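Prolyl 4-hydroxylase (Phytophthora capsici LT1534, PDB 6IUQ) probably hydroxylates proline residues of protein substrates, as an iron(II)-dependent oxygenase that takes 2-oxoglutarate as co-substrate, built on a double-stranded beta-helix core. Local coordinates at residues His21-Lys26 with Val38-Cys43; Phe44-Ala49 with Pro200-Val205; Tyr130-Ser135 with Arg166-Leu171; Thr140-Arg145 with Thr228-Gly233. One frame throughout, in Å; residues are numbered along the deposited sequence.

Contact 1: residues His21-Lys26 with Val38-Cys43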
loop_
_atom_site.group_PDB
_atom_site.type_symbol
_atom_site.label_atom_id
_atom_site.label_comp_id
_atom_site.label_asym_id
_atom_site.label_seq_id
_atom_site.Cartn_x
_atom_site.Cartn_y
_atom_site.Cartn_z
ATOM N N HIS A 21 1.724 -19.628 1.884
ATOM C CA HIS A 21 1.251 -19.933 0.548
ATOM C C HIS A 21 -0.257 -20.180 0.527
ATOM O O HIS A 21 -0.955 -19.680 -0.359
ATOM C CB HIS A 21 1.984 -21.144 -0.028
ATOM C CG HIS A 21 1.840 -21.263 -1.512
ATOM N ND1 HIS A 21 0.748 -21.854 -2.109
ATOM C CD2 HIS A 21 2.637 -20.837 -2.521
ATOM C CE1 HIS A 21 0.880 -21.795 -3.422
ATOM N NE2 HIS A 21 2.020 -21.186 -3.698
ATOM N N ASN A 22 -0.774 -20.933 1.499
ATOM C CA ASN A 22 -2.211 -21.218 1.514
ATOM C C ASN A 22 -3.045 -19.986 1.869
ATOM O O ASN A 22 -4.199 -19.868 1.459
ATOM C CB ASN A 22 -2.532 -22.356 2.486
ATOM C CG ASN A 22 -1.949 -23.686 2.035
ATOM O OD1 ASN A 22 -1.655 -23.882 0.855
ATOM N ND2 ASN A 22 -1.780 -24.608 2.973
ATOM N N LYS A 23 -2.483 -19.072 2.648
ATOM C CA LYS A 23 -3.222 -17.845 2.957
ATOM C C LYS A 23 -3.394 -17.001 1.700
ATOM O O LYS A 23 -4.416 -16.360 1.530
ATOM C CB LYS A 23 -2.524 -17.031 4.033
ATOM C CG LYS A 23 -2.662 -17.616 5.395
ATOM C CD LYS A 23 -4.106 -17.576 5.827
ATOM C CE LYS A 23 -4.223 -17.874 7.308
ATOM N NZ LYS A 23 -5.565 -17.450 7.791
ATOM N N ILE A 24 -2.407 -17.020 0.809
ATOM C CA ILE A 24 -2.533 -16.271 -0.433
ATOM C C ILE A 24 -3.256 -17.115 -1.474
ATOM O O ILE A 24 -2.653 -17.625 -2.419
ATOM C CB ILE A 24 -1.168 -15.802 -0.975
ATOM C CG1 ILE A 24 -0.330 -15.200 0.151
ATOM C CG2 ILE A 24 -1.371 -14.766 -2.082
ATOM C CD1 ILE A 24 -1.056 -14.076 0.878
ATOM N N SER A 25 -4.566 -17.232 -1.292
ATOM C CA SER A 25 -5.398 -18.153 -2.060
ATOM C C SER A 25 -5.945 -17.544 -3.335
ATOM O O SER A 25 -5.822 -16.339 -3.570
ATOM C CB SER A 25 -6.564 -18.636 -1.197
ATOM O OG SER A 25 -7.437 -17.559 -0.904
ATOM N N LYS A 26 -6.543 -18.395 -4.164
ATOM C CA LYS A 26 -7.262 -17.976 -5.367
ATOM C C LYS A 26 -8.319 -16.911 -5.054
ATOM O O LYS A 26 -8.453 -15.920 -5.764
ATOM C CB LYS A 26 -7.916 -19.193 -6.018
ATOM C CG LYS A 26 -8.944 -18.888 -7.079
ATOM C CD LYS A 26 -8.284 -18.274 -8.283
ATOM C CE LYS A 26 -9.208 -18.261 -9.495
ATOM N NZ LYS A 26 -8.499 -17.620 -10.638
ATOM N N VAL A 38 -6.991 -6.421 -0.569
ATOM C CA VAL A 38 -7.540 -7.505 0.214
ATOM C C VAL A 38 -6.828 -7.570 1.574
ATOM O O VAL A 38 -5.638 -7.269 1.671
ATOM C CB VAL A 38 -7.436 -8.838 -0.566
ATOM C CG1 VAL A 38 -5.976 -9.182 -0.893
ATOM C CG2 VAL A 38 -8.143 -9.966 0.178
ATOM N N VAL A 39 -7.582 -7.906 2.624
ATOM C CA VAL A 39 -7.076 -7.978 3.987
ATOM C C VAL A 39 -7.015 -9.435 4.469
ATOM O O VAL A 39 -7.963 -10.187 4.283
ATOM C CB VAL A 39 -7.957 -7.177 4.947
ATOM C CG1 VAL A 39 -7.459 -7.347 6.392
ATOM C CG2 VAL A 39 -8.003 -5.688 4.527
ATOM N N ILE A 40 -5.892 -9.836 5.060
ATOM C CA ILE A 40 -5.729 -11.195 5.566
ATOM C C ILE A 40 -5.323 -11.188 7.038
ATOM O O ILE A 40 -4.213 -10.769 7.378
ATOM C CB ILE A 40 -4.667 -11.976 4.786
ATOM C CG1 ILE A 40 -4.708 -11.627 3.300
ATOM C CG2 ILE A 40 -4.838 -13.487 5.005
ATOM C CD1 ILE A 40 -3.729 -12.430 2.487
ATOM N N ASP A 41 -6.220 -11.645 7.905
ATOM C CA ASP A 41 -5.948 -11.685 9.330
ATOM C C ASP A 41 -5.211 -12.960 9.697
ATOM O O ASP A 41 -5.394 -13.993 9.051
ATOM C CB ASP A 41 -7.244 -11.575 10.129
ATOM C CG ASP A 41 -7.802 -10.156 10.137
ATOM O OD1 ASP A 41 -7.047 -9.213 10.462
ATOM O OD2 ASP A 41 -8.989 -9.986 9.808
ATOM N N ASP A 42 -4.363 -12.848 10.720
ATOM C CA ASP A 42 -3.584 -13.950 11.276
ATOM C C ASP A 42 -2.842 -14.740 10.194
ATOM O O ASP A 42 -2.877 -15.967 10.142
ATOM C CB ASP A 42 -4.501 -14.851 12.119
ATOM C CG ASP A 42 -5.169 -14.083 13.244
ATOM O OD1 ASP A 42 -4.447 -13.579 14.139
ATOM O OD2 ASP A 42 -6.415 -13.961 13.235
ATOM N N CYS A 43 -2.147 -14.010 9.337
ATOM C CA CYS A 43 -1.566 -14.588 8.140
ATOM C C CYS A 43 -0.354 -15.487 8.459
ATOM O O CYS A 43 -0.335 -16.644 8.067
ATOM C CB CYS A 43 -1.197 -13.452 7.175
ATOM S SG CYS A 43 -0.510 -13.972 5.603
#

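Contact 2: residues Phe44-Ala49 with Pro200-Val205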
loop_
_atom_site.group_PDB
_atom_site.type_symbol
_atom_site.label_atom_id
_atom_site.label_comp_id
_atom_site.label_asym_id
_atom_site.label_seq_id
_atom_site.Cartn_x
_atom_site.Cartn_y
_atom_site.Cartn_z
ATOM N N PHE A 44 0.636 -14.977 9.189
ATOM C CA PHE A 44 1.837 -15.760 9.483
ATOM C C PHE A 44 1.656 -16.663 10.699
ATOM O O PHE A 44 2.362 -17.666 10.848
ATOM C CB PHE A 44 3.050 -14.844 9.711
ATOM C CG PHE A 44 3.542 -14.164 8.465
ATOM C CD1 PHE A 44 2.890 -13.048 7.964
ATOM C CD2 PHE A 44 4.655 -14.651 7.786
ATOM C CE1 PHE A 44 3.341 -12.415 6.788
ATOM C CE2 PHE A 44 5.125 -14.028 6.609
ATOM C CZ PHE A 44 4.464 -12.910 6.111
ATOM N N GLY A 45 0.712 -16.308 11.564
ATOM C CA GLY A 45 0.570 -16.976 12.843
ATOM C C GLY A 45 1.275 -16.140 13.894
ATOM O O GLY A 45 2.227 -15.409 13.597
ATOM N N HIS A 46 0.818 -16.248 15.130
ATOM C CA HIS A 46 1.243 -15.330 16.167
ATOM C C HIS A 46 2.711 -15.464 16.550
ATOM O O HIS A 46 3.392 -14.460 16.783
ATOM C CB HIS A 46 0.372 -15.506 17.415
ATOM C CG HIS A 46 0.663 -14.501 18.482
ATOM N ND1 HIS A 46 1.558 -14.739 19.500
ATOM C CD2 HIS A 46 0.226 -13.231 18.649
ATOM C CE1 HIS A 46 1.637 -13.667 20.270
ATOM N NE2 HIS A 46 0.840 -12.738 19.774
ATOM N N GLY A 47 3.203 -16.695 16.626
ATOM C CA GLY A 47 4.592 -16.913 17.002
ATOM C C GLY A 47 5.519 -16.312 15.965
ATOM O O GLY A 47 6.424 -15.543 16.290
ATOM N N TRP A 48 5.267 -16.649 14.705
ATOM C CA TRP A 48 6.107 -16.213 13.593
ATOM C C TRP A 48 6.086 -14.684 13.447
ATOM O O TRP A 48 7.142 -14.056 13.350
ATOM C CB TRP A 48 5.659 -16.916 12.309
ATOM C CG TRP A 48 6.599 -16.797 11.134
ATOM C CD1 TRP A 48 7.859 -16.267 11.127
ATOM C CD2 TRP A 48 6.325 -17.201 9.783
ATOM N NE1 TRP A 48 8.388 -16.324 9.852
ATOM C CE2 TRP A 48 7.461 -16.885 9.012
ATOM C CE3 TRP A 48 5.223 -17.791 9.153
ATOM C CZ2 TRP A 48 7.531 -17.150 7.647
ATOM C CZ3 TRP A 48 5.289 -18.047 7.806
ATOM C CH2 TRP A 48 6.435 -17.725 7.062
ATOM N N ALA A 49 4.899 -14.082 13.464
ATOM C CA ALA A 49 4.791 -12.621 13.498
ATOM C C ALA A 49 5.539 -11.993 14.682
ATOM O O ALA A 49 6.200 -10.962 14.524
ATOM C CB ALA A 49 3.334 -12.197 13.527
ATOM N N PRO A 200 -4.201 -1.414 11.942
ATOM C CA PRO A 200 -2.933 -2.133 11.777
ATOM C C PRO A 200 -2.725 -3.233 12.836
ATOM O O PRO A 200 -1.774 -3.193 13.610
ATOM C CB PRO A 200 -1.896 -1.021 11.927
ATOM C CG PRO A 200 -2.523 -0.123 12.955
ATOM C CD PRO A 200 -4.017 -0.147 12.668
ATOM N N LYS A 201 -3.617 -4.214 12.861
ATOM C CA LYS A 201 -3.526 -5.276 13.852
ATOM C C LYS A 201 -2.363 -6.222 13.607
ATOM O O LYS A 201 -1.962 -6.457 12.463
ATOM C CB LYS A 201 -4.830 -6.062 13.890
ATOM C CG LYS A 201 -5.970 -5.182 14.312
ATOM C CD LYS A 201 -7.252 -5.936 14.523
ATOM C CE LYS A 201 -8.220 -5.038 15.312
ATOM N NZ LYS A 201 -9.638 -5.326 14.991
HETATM N N MSE A 202 -1.821 -6.728 14.711
HETATM C CA MSE A 202 -0.771 -7.723 14.734
HETATM C C MSE A 202 -1.092 -8.871 13.776
HETATM O O MSE A 202 -2.189 -9.433 13.818
HETATM C CB MSE A 202 -0.596 -8.254 16.169
HETATM C CG MSE A 202 0.422 -9.386 16.364
HETATM SE SE MSE A 202 2.234 -8.893 15.873
HETATM C CE MSE A 202 3.290 -9.855 17.211
ATOM N N ASP A 203 -0.137 -9.186 12.904
ATOM C CA ASP A 203 -0.220 -10.338 12.013
ATOM C C ASP A 203 -1.337 -10.180 10.971
ATOM O O ASP A 203 -1.837 -11.159 10.410
ATOM C CB ASP A 203 -0.403 -11.626 12.820
ATOM C CG ASP A 203 -0.054 -12.855 12.020
ATOM O OD1 ASP A 203 0.718 -12.702 11.043
ATOM O OD2 ASP A 203 -0.556 -13.963 12.344
ATOM N N ARG A 204 -1.712 -8.938 10.699
ATOM C CA ARG A 204 -2.617 -8.642 9.601
ATOM C C ARG A 204 -1.838 -8.242 8.353
ATOM O O ARG A 204 -0.929 -7.419 8.416
ATOM C CB ARG A 204 -3.590 -7.530 9.991
ATOM C CG ARG A 204 -4.372 -6.971 8.821
ATOM C CD ARG A 204 -5.408 -5.985 9.319
ATOM N NE ARG A 204 -6.606 -6.652 9.821
ATOM C CZ ARG A 204 -7.623 -6.026 10.406
ATOM N NH1 ARG A 204 -7.589 -4.702 10.599
ATOM N NH2 ARG A 204 -8.679 -6.727 10.801
ATOM N N VAL A 205 -2.215 -8.826 7.224
ATOM C CA VAL A 205 -1.608 -8.521 5.937
ATOM C C VAL A 205 -2.604 -7.769 5.042
ATOM O O VAL A 205 -3.756 -8.196 4.892
ATOM C CB VAL A 205 -1.121 -9.821 5.210
ATOM C CG1 VAL A 205 -0.835 -9.555 3.754
ATOM C CG2 VAL A 205 0.108 -10.378 5.884
#

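Contact 3: residues Tyr130-Ser135 with Arg166-Leu171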
loop_
_atom_site.group_PDB
_atom_site.type_symbol
_atom_site.label_atom_id
_atom_site.label_comp_id
_atom_site.label_asym_id
_atom_site.label_seq_id
_atom_site.Cartn_x
_atom_site.Cartn_y
_atom_site.Cartn_z
ATOM N N TYR A 130 -0.077 -9.862 -14.249
ATOM C CA TYR A 130 0.650 -8.764 -13.602
ATOM C C TYR A 130 2.139 -8.817 -13.931
ATOM O O TYR A 130 2.856 -7.832 -13.741
ATOM C CB TYR A 130 0.492 -8.786 -12.077
ATOM C CG TYR A 130 -0.892 -8.501 -11.533
ATOM C CD1 TYR A 130 -1.984 -8.248 -12.374
ATOM C CD2 TYR A 130 -1.099 -8.467 -10.156
ATOM C CE1 TYR A 130 -3.239 -8.002 -11.848
ATOM C CE2 TYR A 130 -2.353 -8.239 -9.628
ATOM C CZ TYR A 130 -3.409 -8.009 -10.470
ATOM O OH TYR A 130 -4.632 -7.771 -9.913
ATOM N N ASP A 131 2.599 -9.982 -14.372
ATOM C CA ASP A 131 3.976 -10.151 -14.822
ATOM C C ASP A 131 4.989 -9.810 -13.732
ATOM O O ASP A 131 5.935 -9.061 -13.969
ATOM C CB ASP A 131 4.233 -9.279 -16.047
ATOM C CG ASP A 131 5.381 -9.784 -16.884
ATOM O OD1 ASP A 131 5.987 -10.811 -16.499
ATOM O OD2 ASP A 131 5.680 -9.145 -17.922
ATOM N N LEU A 132 4.787 -10.352 -12.536
ATOM C CA LEU A 132 5.661 -10.036 -11.411
ATOM C C LEU A 132 7.032 -10.698 -11.584
ATOM O O LEU A 132 7.174 -11.711 -12.264
ATOM C CB LEU A 132 5.009 -10.465 -10.089
ATOM C CG LEU A 132 3.668 -9.800 -9.782
ATOM C CD1 LEU A 132 3.067 -10.366 -8.511
ATOM C CD2 LEU A 132 3.778 -8.261 -9.706
ATOM N N GLN A 133 8.040 -10.110 -10.961
ATOM C CA GLN A 133 9.407 -10.531 -11.175
ATOM C C GLN A 133 10.034 -11.192 -9.948
ATOM O O GLN A 133 9.895 -10.709 -8.822
ATOM C CB GLN A 133 10.245 -9.329 -11.595
ATOM C CG GLN A 133 9.720 -8.553 -12.812
ATOM C CD GLN A 133 9.943 -9.297 -14.100
ATOM O OE1 GLN A 133 9.008 -9.840 -14.691
ATOM N NE2 GLN A 133 11.192 -9.345 -14.540
ATOM N N PHE A 134 10.755 -12.284 -10.184
ATOM C CA PHE A 134 11.406 -13.024 -9.122
ATOM C C PHE A 134 12.793 -12.494 -8.754
ATOM O O PHE A 134 13.323 -12.789 -7.678
ATOM C CB PHE A 134 11.489 -14.484 -9.513
ATOM C CG PHE A 134 10.180 -15.214 -9.384
ATOM C CD1 PHE A 134 9.287 -15.257 -10.438
ATOM C CD2 PHE A 134 9.845 -15.859 -8.201
ATOM C CE1 PHE A 134 8.080 -15.941 -10.327
ATOM C CE2 PHE A 134 8.635 -16.542 -8.079
ATOM C CZ PHE A 134 7.751 -16.582 -9.137
ATOM N N SER A 135 13.375 -11.691 -9.631
ATOM C CA SER A 135 14.715 -11.189 -9.388
ATOM C C SER A 135 14.737 -10.365 -8.105
ATOM O O SER A 135 13.761 -9.695 -7.781
ATOM C CB SER A 135 15.206 -10.362 -10.584
ATOM O OG SER A 135 16.335 -9.587 -10.216
ATOM N N ARG A 166 6.618 -0.529 -9.117
ATOM C CA ARG A 166 5.770 -1.267 -8.185
ATOM C C ARG A 166 4.411 -1.622 -8.744
ATOM O O ARG A 166 3.732 -0.795 -9.348
ATOM C CB ARG A 166 5.588 -0.467 -6.916
ATOM C CG ARG A 166 6.857 -0.283 -6.143
ATOM C CD ARG A 166 6.652 0.891 -5.209
ATOM N NE ARG A 166 7.762 1.110 -4.295
ATOM C CZ ARG A 166 7.824 2.133 -3.449
ATOM N NH1 ARG A 166 6.834 3.038 -3.406
ATOM N NH2 ARG A 166 8.872 2.244 -2.639
ATOM N N LYS A 167 4.028 -2.876 -8.535
ATOM C CA LYS A 167 2.737 -3.391 -8.970
ATOM C C LYS A 167 1.864 -3.806 -7.767
ATOM O O LYS A 167 0.723 -3.389 -7.669
ATOM C CB LYS A 167 2.937 -4.581 -9.920
ATOM C CG LYS A 167 1.635 -5.181 -10.456
ATOM C CD LYS A 167 0.829 -4.082 -11.125
ATOM C CE LYS A 167 -0.605 -4.479 -11.376
ATOM N NZ LYS A 167 -1.481 -3.485 -10.707
ATOM N N VAL A 168 2.389 -4.629 -6.868
ATOM C CA VAL A 168 1.655 -5.050 -5.670
ATOM C C VAL A 168 2.289 -4.547 -4.382
ATOM O O VAL A 168 3.489 -4.699 -4.173
ATOM C CB VAL A 168 1.562 -6.594 -5.570
ATOM C CG1 VAL A 168 0.805 -7.005 -4.300
ATOM C CG2 VAL A 168 0.898 -7.158 -6.815
ATOM N N THR A 169 1.482 -3.939 -3.517
ATOM C CA THR A 169 1.940 -3.544 -2.198
ATOM C C THR A 169 1.502 -4.568 -1.165
ATOM O O THR A 169 0.342 -4.971 -1.136
ATOM C CB THR A 169 1.395 -2.166 -1.798
ATOM O OG1 THR A 169 1.874 -1.173 -2.725
ATOM C CG2 THR A 169 1.822 -1.834 -0.364
ATOM N N CYS A 170 2.442 -4.995 -0.324
ATOM C CA CYS A 170 2.152 -5.976 0.703
ATOM C C CYS A 170 2.576 -5.456 2.061
ATOM O O CYS A 170 3.767 -5.256 2.323
ATOM C CB CYS A 170 2.848 -7.304 0.405
ATOM S SG CYS A 170 2.634 -8.477 1.780
ATOM N N LEU A 171 1.588 -5.226 2.917
ATOM C CA LEU A 171 1.828 -4.658 4.237
ATOM C C LEU A 171 1.609 -5.700 5.326
ATOM O O LEU A 171 0.554 -6.323 5.386
ATOM C CB LEU A 171 0.918 -3.445 4.457
ATOM C CG LEU A 171 1.157 -2.227 3.540
ATOM C CD1 LEU A 171 0.033 -1.238 3.646
ATOM C CD2 LEU A 171 2.430 -1.525 3.937
#

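Contact 4: residues Thr140-Arg145 with Thr228-Gly233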
loop_
_atom_site.group_PDB
_atom_site.type_symbol
_atom_site.label_atom_id
_atom_site.label_comp_id
_atom_site.label_asym_id
_atom_site.label_seq_id
_atom_site.Cartn_x
_atom_site.Cartn_y
_atom_site.Cartn_z
ATOM N N THR A 140 11.323 -5.097 -2.967
ATOM C CA THR A 140 11.857 -4.220 -1.933
ATOM C C THR A 140 11.244 -4.651 -0.633
ATOM O O THR A 140 10.035 -4.849 -0.570
ATOM C CB THR A 140 11.516 -2.716 -2.179
ATOM O OG1 THR A 140 12.225 -2.226 -3.319
ATOM C CG2 THR A 140 11.870 -1.865 -0.963
ATOM N N LEU A 141 12.048 -4.783 0.408
ATOM C CA LEU A 141 11.498 -5.087 1.717
ATOM C C LEU A 141 11.878 -3.973 2.680
ATOM O O LEU A 141 13.040 -3.824 3.053
ATOM C CB LEU A 141 12.001 -6.446 2.210
ATOM C CG LEU A 141 11.227 -7.099 3.349
ATOM C CD1 LEU A 141 11.225 -8.614 3.143
ATOM C CD2 LEU A 141 11.799 -6.724 4.703
ATOM N N LYS A 142 10.892 -3.186 3.082
ATOM C CA LYS A 142 11.152 -2.027 3.930
ATOM C C LYS A 142 10.561 -2.212 5.339
ATOM O O LYS A 142 9.434 -2.687 5.496
ATOM C CB LYS A 142 10.602 -0.760 3.265
ATOM C CG LYS A 142 10.856 0.526 4.033
ATOM C CD LYS A 142 10.432 1.787 3.259
ATOM C CE LYS A 142 8.932 2.117 3.432
ATOM N NZ LYS A 142 8.479 2.341 4.853
ATOM N N LEU A 143 11.346 -1.866 6.357
ATOM C CA LEU A 143 10.865 -1.823 7.728
ATOM C C LEU A 143 10.617 -0.378 8.136
ATOM O O LEU A 143 11.393 0.507 7.795
ATOM C CB LEU A 143 11.863 -2.472 8.680
ATOM C CG LEU A 143 12.345 -3.873 8.322
ATOM C CD1 LEU A 143 13.311 -4.374 9.379
ATOM C CD2 LEU A 143 11.159 -4.819 8.174
ATOM N N GLN A 144 9.528 -0.140 8.860
ATOM C CA GLN A 144 9.184 1.210 9.268
ATOM C C GLN A 144 8.726 1.276 10.714
ATOM O O GLN A 144 7.854 0.517 11.135
ATOM C CB GLN A 144 8.095 1.786 8.371
ATOM C CG GLN A 144 7.607 3.150 8.829
ATOM C CD GLN A 144 6.603 3.773 7.885
ATOM O OE1 GLN A 144 5.392 3.674 8.099
ATOM N NE2 GLN A 144 7.100 4.428 6.837
ATOM N N ARG A 145 9.331 2.186 11.474
ATOM C CA ARG A 145 8.859 2.499 12.813
ATOM C C ARG A 145 8.316 3.922 12.822
ATOM O O ARG A 145 8.976 4.858 12.370
ATOM C CB ARG A 145 9.979 2.341 13.848
ATOM C CG ARG A 145 9.488 2.283 15.296
ATOM C CD ARG A 145 10.649 2.200 16.298
ATOM N NE ARG A 145 11.307 3.489 16.451
ATOM C CZ ARG A 145 11.017 4.362 17.410
ATOM N NH1 ARG A 145 10.096 4.068 18.325
ATOM N NH2 ARG A 145 11.662 5.520 17.462
ATOM N N THR A 228 6.910 -3.689 4.959
ATOM C CA THR A 228 6.364 -3.532 3.616
ATOM C C THR A 228 7.151 -4.321 2.585
ATOM O O THR A 228 8.359 -4.242 2.541
ATOM C CB THR A 228 6.355 -2.056 3.181
ATOM O OG1 THR A 228 5.699 -1.273 4.177
ATOM C CG2 THR A 228 5.633 -1.895 1.841
ATOM N N ILE A 229 6.449 -5.082 1.757
ATOM C CA ILE A 229 7.051 -5.726 0.600
ATOM C C ILE A 229 6.387 -5.194 -0.668
ATOM O O ILE A 229 5.151 -5.157 -0.772
ATOM C CB ILE A 229 6.893 -7.261 0.651
ATOM C CG1 ILE A 229 7.534 -7.835 1.913
ATOM C CG2 ILE A 229 7.495 -7.903 -0.574
ATOM C CD1 ILE A 229 7.198 -9.314 2.145
ATOM N N TRP A 230 7.190 -4.742 -1.613
ATOM C CA TRP A 230 6.664 -4.308 -2.894
ATOM C C TRP A 230 7.115 -5.261 -3.963
ATOM O O TRP A 230 8.286 -5.601 -4.037
ATOM C CB TRP A 230 7.128 -2.901 -3.240
ATOM C CG TRP A 230 6.341 -1.820 -2.590
ATOM C CD1 TRP A 230 5.054 -1.460 -2.870
ATOM C CD2 TRP A 230 6.796 -0.929 -1.576
ATOM N NE1 TRP A 230 4.663 -0.411 -2.070
ATOM C CE2 TRP A 230 5.719 -0.055 -1.273
ATOM C CE3 TRP A 230 8.009 -0.783 -0.881
ATOM C CZ2 TRP A 230 5.816 0.950 -0.305
ATOM C CZ3 TRP A 230 8.104 0.224 0.089
ATOM C CH2 TRP A 230 7.007 1.079 0.362
ATOM N N LEU A 231 6.181 -5.688 -4.801
ATOM C CA LEU A 231 6.518 -6.539 -5.930
ATOM C C LEU A 231 6.404 -5.759 -7.234
ATOM O O LEU A 231 5.351 -5.176 -7.528
ATOM C CB LEU A 231 5.610 -7.770 -5.926
ATOM C CG LEU A 231 5.725 -8.582 -4.626
ATOM C CD1 LEU A 231 4.961 -9.874 -4.708
ATOM C CD2 LEU A 231 7.211 -8.837 -4.234
ATOM N N ASP A 232 7.482 -5.715 -8.015
ATOM C CA ASP A 232 7.446 -4.971 -9.284
ATOM C C ASP A 232 6.777 -5.737 -10.424
ATOM O O ASP A 232 6.803 -6.958 -10.463
ATOM C CB ASP A 232 8.849 -4.572 -9.732
ATOM C CG ASP A 232 9.530 -3.617 -8.772
ATOM O OD1 ASP A 232 8.857 -3.008 -7.888
ATOM O OD2 ASP A 232 10.762 -3.468 -8.921
ATOM N N GLY A 233 6.183 -5.001 -11.360
ATOM C CA GLY A 233 5.588 -5.600 -12.537
ATOM C C GLY A 233 6.278 -5.091 -13.791
ATOM O O GLY A 233 6.612 -3.904 -13.889
HETATM O O HOH W 1 7.469 -0.482 5.902
#

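Contact 1: residues His21-Lys26 with Val38-Cys43
The chain leaves helix 17-23 through an inverse gamma turn centred on Ile24 and passes the turn that follows strand 37-40, so that Lys23 and Cys43 come nearest, their CA atoms 6.3 Å apart. This is helix-to-edge-strand packing on the main sheet of the double-stranded beta-helix fold, strand 37-40 being an outermost strand, and no hydrogen bond crosses it. Lys23 bends at chi2 (-66°) and runs along the turn after the strand: its CB lies by the Cys43 sulfur, its CG 3.7 Å from Cys43 O, and its CE 3.7 Å from Asp42 O. Its NZ comes 3.7 Å from Asp41 O without a hydrogen bond, whereas Arg19 of the same helix donates hydrogen bonds to Asp42 O and Cys43 O. Next to the lysine the contact turns apolar, with Leu119 and Ala122 of helix 118-126 also packing on Ile24. Ile24 and Ile40 approach at roughly a right angle and touch tip to tip, Ile24 CD1 being 3.5 Å from Ile40 CD1.

Contact 2: residues Phe44-Ala49 with Pro200-Val205
Asp203 faces the start of helix 46-61 with its carboxylate turned as a two-pronged acceptor. Its CG stands anti to the backbone N, and each oxygen takes one successive peptide N-H through its syn lone pair. Phe44 N lies 2.9 Å from Asp203 OD1 with an N-H...O angle of 151°, whereas Gly45 N, 2.8 Å from Asp203 OD2, makes a more bent bond at 132°. The two grips together fix the rotation of the carboxylate, and the positive end of the helix dipole would be expected to favour its ionised form. The Phe44 ring is inclined at 47° to the carboxylate plane and presents its edge to it, with Asp203 OD1 near the ring plane. Further along that edge, Phe44 CE1 meets Val205 CG2 at 3.9 Å. On the flank of the aspartate, the Ala49 methyl packs against the carboxylate, its CB 3.6 Å from Asp203 OD1. Met202, present as selenomethionine and bent at chi2 and chi3, brings its selenium alongside Ala49, with Ala49 CB 4.2 Å from Met202 SE. Asp203 itself occupies the third position of a type II beta turn, Lys201 to Arg204, leading into strand 204-209. The arrangement is that of a turn carboxylate binding the amides just before and at the N-cap residue, Gly45, and so docking a helix N terminus on the core sheet.

Contact 3: residues Tyr130-Ser135 with Arg166-Leu171
A lysine charge set squarely over a tyrosine ring marks this contact: Lys167 NZ stands 4.8 Å from the centroid of the Tyr130 ring and only 4° off its normal, a cation-pi arrangement. The approach is prepared nearer the backbone. Lys167 has CG anti to the backbone N (chi1 -179°) and bends at chi2 and chi4, which carries CE over the same face, 4.1 Å from the ring centroid, as a CH-pi contact. The ammonium has stronger partners as well, a salt bridge to Asp211 and a hydrogen bond to Gln209, while Tyr130 OH is hydrogen-bonded to Asp33 and Gln209. Gln209 therefore ties both ends of the pair together in a buried setting, and the aromatic face would add to the stabilisation of the positive charge. Val168 supplies a methyl from the strand, its CG2 lying 4.1 Å from Tyr130 CD2. Leu132 packs on the CB and CG of the lysine, with Leu132 CD2 3.8 Å from Lys167 CB and 4.2 Å from Val168 CG2. Both Lys167 and Val168 can turn to the same segment because they form a classic beta bulge opposite Leu231. The loop 130-135, coming off helix 118-126, is thus laid against strand 166-173, with Leu123 of that helix backing Leu132 and strands 204-209 and 224-232 flanking the bulged strand.

Contact 4: residues Thr140-Arg145 with Thr228-Gly233
Strands 139-146 and 224-232 are antiparallel neighbours in the main sheet of the double-stranded beta-helix, here beside the iron site. Thr140 with Trp230 and Lys142 with Thr228 are hydrogen-bonded pairs, and Leu141 with Ile229 is the non-hydrogen-bonded pair between them. The straightest bond runs from Thr228 N to Lys142 O, 2.8 Å long at 177°; that from Thr140 N to Trp230 O stretches to 3.3 Å. On one face the Leu141 and Ile229 side chains lie side by side, Leu141 CD1 4.0 Å from Ile229 CG1. The other face carries the Trp230 indole, whose benzo edge meets Thr140 CG2 at CE3 and Lys142 CE at CH2, the latter 3.8 Å away. Thr228 CG2 rests over one face of the indole. Lys142 curls back at chi3 and chi4, and a water joins its NZ, its own carbonyl O and Thr228 OG1; Lys142 NZ also forms a salt bridge with Glu95. Trp230 NE1 donates to Asp158 OD2, an oxygen of an iron-binding residue. Held by its strand partners, the indole is consistent with a second-shell group that orients the metal carboxylate, and its bond would be expected to draw some electron density from that oxygen.

From the N terminus, contact 1 closes first, a short loop through helix 26-35 that brings the end of helix 17-23 back to edge strand 37-40. Contact 2 opens directly after it and spans 150 residues to join the start of helix 46-61 to strand 204-209, which pairs with strand 37-40; Asp41 and Arg204 bridge the two contacts by a salt bridge. Contact 3 is nested inside that long loop, setting segment 130-135 on strand 166-173. Contact 4 crosses contacts 2 and 3, because its first segment, 140-145, lies inside the loops they close while its second, 228-233, lies beyond both. Strands 166-173 and 224-232 being neighbours, contacts 3 and 4 touch, and all four reach the same six-stranded antiparallel sheet.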